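Local structure of biliverdin reductase (Synechocystis sp., 5B3T) at residues L135-L147 with F251-E265. The protein reduces biliverdin, a product of heme breakdown, with NAD(P)H as the reductant. Sequence-based numbering, arbitrary orientation.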
loop_
_atom_site.group_PDB
_atom_site.type_symbol
_atom_site.label_atom_id
_atom_site.label_comp_id
_atom_site.label_asym_id
_atom_site.label_seq_id
_atom_site.Cartn_x
_atom_site.Cartn_y
_atom_site.Cartn_z
ATOM N N LEU A 135 -4.653 2.791 1.156
ATOM C CA LEU A 135 -4.277 4.196 1.302
ATOM C C LEU A 135 -4.783 4.970 0.088
ATOM O O LEU A 135 -4.193 4.911 -0.994
ATOM C CB LEU A 135 -2.767 4.339 1.459
ATOM C CG LEU A 135 -2.247 5.774 1.585
ATOM C CD1 LEU A 135 -2.761 6.427 2.862
ATOM C CD2 LEU A 135 -0.722 5.813 1.524
ATOM N N LEU A 136 -5.892 5.690 0.271
ATOM C CA LEU A 136 -6.394 6.651 -0.713
ATOM C C LEU A 136 -6.665 6.005 -2.070
ATOM O O LEU A 136 -6.509 6.645 -3.113
ATOM C CB LEU A 136 -5.423 7.825 -0.867
ATOM C CG LEU A 136 -5.252 8.712 0.367
ATOM C CD1 LEU A 136 -4.120 9.699 0.156
ATOM C CD2 LEU A 136 -6.547 9.448 0.675
ATOM N N GLY A 137 -7.078 4.735 -2.069
ATOM C CA GLY A 137 -7.292 4.035 -3.327
ATOM C C GLY A 137 -8.360 4.679 -4.189
ATOM O O GLY A 137 -8.201 4.795 -5.406
ATOM N N GLY A 138 -9.466 5.101 -3.573
ATOM C CA GLY A 138 -10.488 5.807 -4.326
ATOM C C GLY A 138 -9.988 7.124 -4.888
ATOM O O GLY A 138 -10.268 7.464 -6.038
ATOM N N VAL A 139 -9.227 7.873 -4.086
ATOM C CA VAL A 139 -8.684 9.148 -4.549
ATOM C C VAL A 139 -7.732 8.934 -5.721
ATOM O O VAL A 139 -7.706 9.730 -6.668
ATOM C CB VAL A 139 -7.999 9.892 -3.386
ATOM C CG1 VAL A 139 -7.156 11.047 -3.908
ATOM C CG2 VAL A 139 -9.041 10.404 -2.403
ATOM N N HIS A 140 -6.938 7.857 -5.685
ATOM C CA HIS A 140 -6.007 7.603 -6.782
ATOM C C HIS A 140 -6.739 7.400 -8.102
ATOM O O HIS A 140 -6.316 7.922 -9.141
ATOM C CB HIS A 140 -5.131 6.385 -6.493
ATOM C CG HIS A 140 -4.302 5.966 -7.666
ATOM N ND1 HIS A 140 -3.145 6.621 -8.031
ATOM C CD2 HIS A 140 -4.486 4.989 -8.587
ATOM C CE1 HIS A 140 -2.640 6.051 -9.110
ATOM N NE2 HIS A 140 -3.434 5.058 -9.467
ATOM N N GLN A 141 -7.829 6.632 -8.089
ATOM C CA GLN A 141 -8.588 6.430 -9.317
ATOM C C GLN A 141 -9.256 7.721 -9.771
ATOM O O GLN A 141 -9.359 7.983 -10.974
ATOM C CB GLN A 141 -9.624 5.322 -9.123
ATOM C CG GLN A 141 -9.025 3.943 -8.878
ATOM C CD GLN A 141 -8.148 3.451 -10.025
ATOM O OE1 GLN A 141 -8.221 3.955 -11.148
ATOM N NE2 GLN A 141 -7.319 2.453 -9.743
ATOM N N ALA A 142 -9.714 8.541 -8.821
ATOM C CA ALA A 142 -10.288 9.835 -9.179
ATOM C C ALA A 142 -9.248 10.741 -9.829
ATOM O O ALA A 142 -9.556 11.470 -10.779
ATOM C CB ALA A 142 -10.889 10.501 -7.941
ATOM N N ILE A 143 -8.011 10.712 -9.328
ATOM C CA ILE A 143 -6.935 11.483 -9.951
ATOM C C ILE A 143 -6.677 10.979 -11.365
ATOM O O ILE A 143 -6.570 11.762 -12.315
ATOM C CB ILE A 143 -5.657 11.423 -9.093
ATOM C CG1 ILE A 143 -5.882 12.087 -7.736
ATOM C CG2 ILE A 143 -4.495 12.077 -9.822
ATOM C CD1 ILE A 143 -4.641 12.146 -6.874
ATOM N N ARG A 144 -6.565 9.656 -11.521
ATOM C CA ARG A 144 -6.356 9.069 -12.842
ATOM C C ARG A 144 -7.452 9.484 -13.814
ATOM O O ARG A 144 -7.173 9.837 -14.965
ATOM C CB ARG A 144 -6.295 7.544 -12.729
ATOM C CG ARG A 144 -4.895 6.957 -12.758
ATOM C CD ARG A 144 -4.513 6.533 -14.167
ATOM N NE ARG A 144 -3.261 5.785 -14.190
ATOM C CZ ARG A 144 -2.070 6.325 -14.423
ATOM N NH1 ARG A 144 -1.963 7.628 -14.656
ATOM N NH2 ARG A 144 -0.985 5.565 -14.423
ATOM N N GLN A 145 -8.708 9.462 -13.362
ATOM C CA GLN A 145 -9.837 9.777 -14.229
ATOM C C GLN A 145 -9.905 11.248 -14.618
ATOM O O GLN A 145 -10.684 11.593 -15.512
ATOM C CB GLN A 145 -11.144 9.370 -13.548
ATOM C CG GLN A 145 -11.459 7.885 -13.636
ATOM C CD GLN A 145 -12.572 7.472 -12.692
ATOM O OE1 GLN A 145 -13.454 8.268 -12.368
ATOM N NE2 GLN A 145 -12.541 6.220 -12.251
ATOM N N ASN A 146 -9.123 12.120 -13.979
ATOM C CA ASN A 146 -9.237 13.551 -14.216
ATOM C C ASN A 146 -7.921 14.241 -14.551
ATOM O O ASN A 146 -7.935 15.440 -14.846
ATOM C CB ASN A 146 -9.869 14.242 -12.998
ATOM C CG ASN A 146 -11.342 13.909 -12.839
ATOM O OD1 ASN A 146 -12.196 14.474 -13.525
ATOM N ND2 ASN A 146 -11.647 12.988 -11.933
ATOM N N LEU A 147 -6.790 13.528 -14.517
ATOM C CA LEU A 147 -5.518 14.144 -14.887
ATOM C C LEU A 147 -5.529 14.641 -16.326
ATOM O O LEU A 147 -4.908 15.665 -16.633
ATOM C CB LEU A 147 -4.371 13.155 -14.679
ATOM C CG LEU A 147 -3.645 13.248 -13.336
ATOM C CD1 LEU A 147 -2.588 12.163 -13.216
ATOM C CD2 LEU A 147 -3.020 14.622 -13.168
ATOM N N PHE A 251 -3.803 16.253 -1.222
ATOM C CA PHE A 251 -3.200 15.790 -2.471
ATOM C C PHE A 251 -3.616 16.796 -3.542
ATOM O O PHE A 251 -4.758 16.778 -4.011
ATOM C CB PHE A 251 -3.640 14.371 -2.822
ATOM C CG PHE A 251 -2.699 13.650 -3.756
ATOM C CD1 PHE A 251 -1.820 14.352 -4.567
ATOM C CD2 PHE A 251 -2.692 12.265 -3.815
ATOM C CE1 PHE A 251 -0.959 13.689 -5.419
ATOM C CE2 PHE A 251 -1.831 11.596 -4.667
ATOM C CZ PHE A 251 -0.964 12.310 -5.469
ATOM N N THR A 252 -2.692 17.677 -3.914
ATOM C CA THR A 252 -2.955 18.745 -4.868
ATOM C C THR A 252 -2.035 18.581 -6.068
ATOM O O THR A 252 -0.839 18.323 -5.903
ATOM C CB THR A 252 -2.743 20.118 -4.224
ATOM O OG1 THR A 252 -3.610 20.250 -3.092
ATOM C CG2 THR A 252 -3.042 21.234 -5.220
ATOM N N LEU A 253 -2.594 18.728 -7.269
ATOM C CA LEU A 253 -1.829 18.660 -8.509
ATOM C C LEU A 253 -2.195 19.859 -9.374
ATOM O O LEU A 253 -3.367 20.045 -9.718
ATOM C CB LEU A 253 -2.091 17.346 -9.255
ATOM C CG LEU A 253 -1.837 16.049 -8.473
ATOM C CD1 LEU A 253 -3.114 15.536 -7.818
ATOM C CD2 LEU A 253 -1.212 14.974 -9.354
ATOM N N HIS A 254 -1.194 20.664 -9.724
ATOM C CA HIS A 254 -1.388 21.868 -10.521
ATOM C C HIS A 254 -0.948 21.596 -11.955
ATOM O O HIS A 254 0.194 21.187 -12.189
ATOM C CB HIS A 254 -0.602 23.047 -9.947
ATOM C CG HIS A 254 -1.047 23.475 -8.583
ATOM N ND1 HIS A 254 -2.210 24.183 -8.368
ATOM C CD2 HIS A 254 -0.470 23.322 -7.367
ATOM C CE1 HIS A 254 -2.338 24.434 -7.077
ATOM N NE2 HIS A 254 -1.295 23.923 -6.448
ATOM N N GLY A 255 -1.851 21.828 -12.905
ATOM C CA GLY A 255 -1.525 21.744 -14.315
ATOM C C GLY A 255 -1.866 23.037 -15.028
ATOM O O GLY A 255 -2.641 23.840 -14.500
ATOM N N ASP A 256 -1.309 23.265 -16.220
ATOM C CA ASP A 256 -1.564 24.550 -16.866
ATOM C C ASP A 256 -2.974 24.669 -17.432
ATOM O O ASP A 256 -3.316 25.735 -17.954
ATOM C CB ASP A 256 -0.525 24.826 -17.963
ATOM C CG ASP A 256 -0.498 23.763 -19.049
ATOM O OD1 ASP A 256 -1.418 22.922 -19.117
ATOM O OD2 ASP A 256 0.460 23.777 -19.851
ATOM N N ARG A 257 -3.794 23.622 -17.344
ATOM C CA ARG A 257 -5.203 23.708 -17.701
ATOM C C ARG A 257 -6.129 23.498 -16.512
ATOM O O ARG A 257 -7.352 23.525 -16.688
ATOM C CB ARG A 257 -5.545 22.700 -18.804
ATOM C CG ARG A 257 -4.944 23.038 -20.158
ATOM C CD ARG A 257 -5.332 22.019 -21.217
ATOM N NE ARG A 257 -4.339 21.961 -22.286
ATOM C CZ ARG A 257 -4.418 21.160 -23.343
ATOM N NH1 ARG A 257 -5.452 20.343 -23.485
ATOM N NH2 ARG A 257 -3.462 21.179 -24.261
ATOM N N GLY A 258 -5.592 23.292 -15.315
ATOM C CA GLY A 258 -6.440 23.150 -14.147
ATOM C C GLY A 258 -5.675 22.614 -12.958
ATOM O O GLY A 258 -4.521 22.187 -13.060
ATOM N N THR A 259 -6.352 22.644 -11.813
ATOM C CA THR A 259 -5.824 22.137 -10.554
ATOM C C THR A 259 -6.781 21.106 -9.972
ATOM O O THR A 259 -7.999 21.312 -9.964
ATOM C CB THR A 259 -5.608 23.276 -9.543
ATOM O OG1 THR A 259 -4.490 24.075 -9.950
ATOM C CG2 THR A 259 -5.353 22.728 -8.143
ATOM N N LEU A 260 -6.225 19.997 -9.493
ATOM C CA LEU A 260 -6.966 18.998 -8.736
ATOM C C LEU A 260 -6.592 19.118 -7.264
ATOM O O LEU A 260 -5.407 19.082 -6.918
ATOM C CB LEU A 260 -6.665 17.586 -9.244
ATOM C CG LEU A 260 -7.045 17.256 -10.689
ATOM C CD1 LEU A 260 -6.476 15.905 -11.099
ATOM C CD2 LEU A 260 -8.555 17.272 -10.851
ATOM N N ILE A 261 -7.596 19.269 -6.405
ATOM C CA ILE A 261 -7.391 19.362 -4.963
ATOM C C ILE A 261 -8.175 18.247 -4.300
ATOM O O ILE A 261 -9.402 18.176 -4.448
ATOM C CB ILE A 261 -7.841 20.711 -4.393
ATOM C CG1 ILE A 261 -7.330 21.862 -5.238
ATOM C CG2 ILE A 261 -7.363 20.865 -2.957
ATOM C CD1 ILE A 261 -7.866 23.151 -4.757
ATOM N N PHE A 262 -7.481 17.402 -3.548
ATOM C CA PHE A 262 -8.127 16.394 -2.722
ATOM C C PHE A 262 -7.788 16.666 -1.265
ATOM O O PHE A 262 -6.613 16.670 -0.885
ATOM C CB PHE A 262 -7.713 14.983 -3.143
ATOM C CG PHE A 262 -8.237 14.587 -4.494
ATOM C CD1 PHE A 262 -7.544 14.921 -5.644
ATOM C CD2 PHE A 262 -9.438 13.905 -4.614
ATOM C CE1 PHE A 262 -8.030 14.571 -6.890
ATOM C CE2 PHE A 262 -9.930 13.549 -5.857
ATOM C CZ PHE A 262 -9.224 13.882 -6.997
ATOM N N VAL A 263 -8.818 16.927 -0.464
ATOM C CA VAL A 263 -8.702 17.070 0.980
ATOM C C VAL A 263 -9.361 15.842 1.587
ATOM O O VAL A 263 -10.591 15.709 1.558
ATOM C CB VAL A 263 -9.354 18.362 1.489
ATOM C CG1 VAL A 263 -9.218 18.465 3.003
ATOM C CG2 VAL A 263 -8.745 19.578 0.799
ATOM N N GLY A 264 -8.552 14.941 2.131
ATOM C CA GLY A 264 -9.079 13.642 2.506
ATOM C C GLY A 264 -9.586 12.942 1.262
ATOM O O GLY A 264 -8.923 12.925 0.219
ATOM N N GLU A 265 -10.787 12.374 1.355
ATOM C CA GLU A 265 -11.445 11.758 0.211
ATOM C C GLU A 265 -12.355 12.729 -0.537
ATOM O O GLU A 265 -13.258 12.288 -1.259
ATOM C CB GLU A 265 -12.241 10.529 0.658
ATOM C CG GLU A 265 -11.384 9.360 1.130
ATOM C CD GLU A 265 -10.836 9.556 2.533
ATOM O OE1 GLU A 265 -11.290 10.491 3.226
ATOM O OE2 GLU A 265 -9.952 8.774 2.944
#
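With CG1 of I143 set beside its own backbone N (chi1 -64°) and the chain extended beyond it, CD1 reaches over a face of the F251 ring, 3.7 Å from its centroid, in a CH-pi contact; this methyl also touches CD1 of L253. The methylene CG1 meets CE1 of F262 at 3.4 Å; the CG1-CD1 arm is long enough to put its methylene against one strand and its methyl against the other. V139 turns CG1 anti to its backbone N (chi1 167°), placing that methyl over a face of F262, 4.0 Å from the centroid, while CG2 lies 3.6 Å from the carbonyl O of G264. A142, with only CB, lets the helix sit close to the broad ring of F262, which it approaches obliquely (CB to CE2 3.8 Å). In this way helix 137-146 packs on one side of the hairpin of strands 248-255 and 258-263 in the mixed sheet of the C-terminal alpha/beta domain, running nearly antiparallel to strand 258-263 (171°). Were F262 replaced by alanine, V139 CG1 would probably lose its ring face, and A142 CB and I143 CG1 would face a gap. Further along, L260 sets CD2 against CB of N146, whose amide ND2 is tied back to A142 O (2.8 Å, nearly straight). L147 adds a branched aliphatic end to the same apolar layer, its CD2 lying 4.2 Å from both L253 CD2 and L260 CD1.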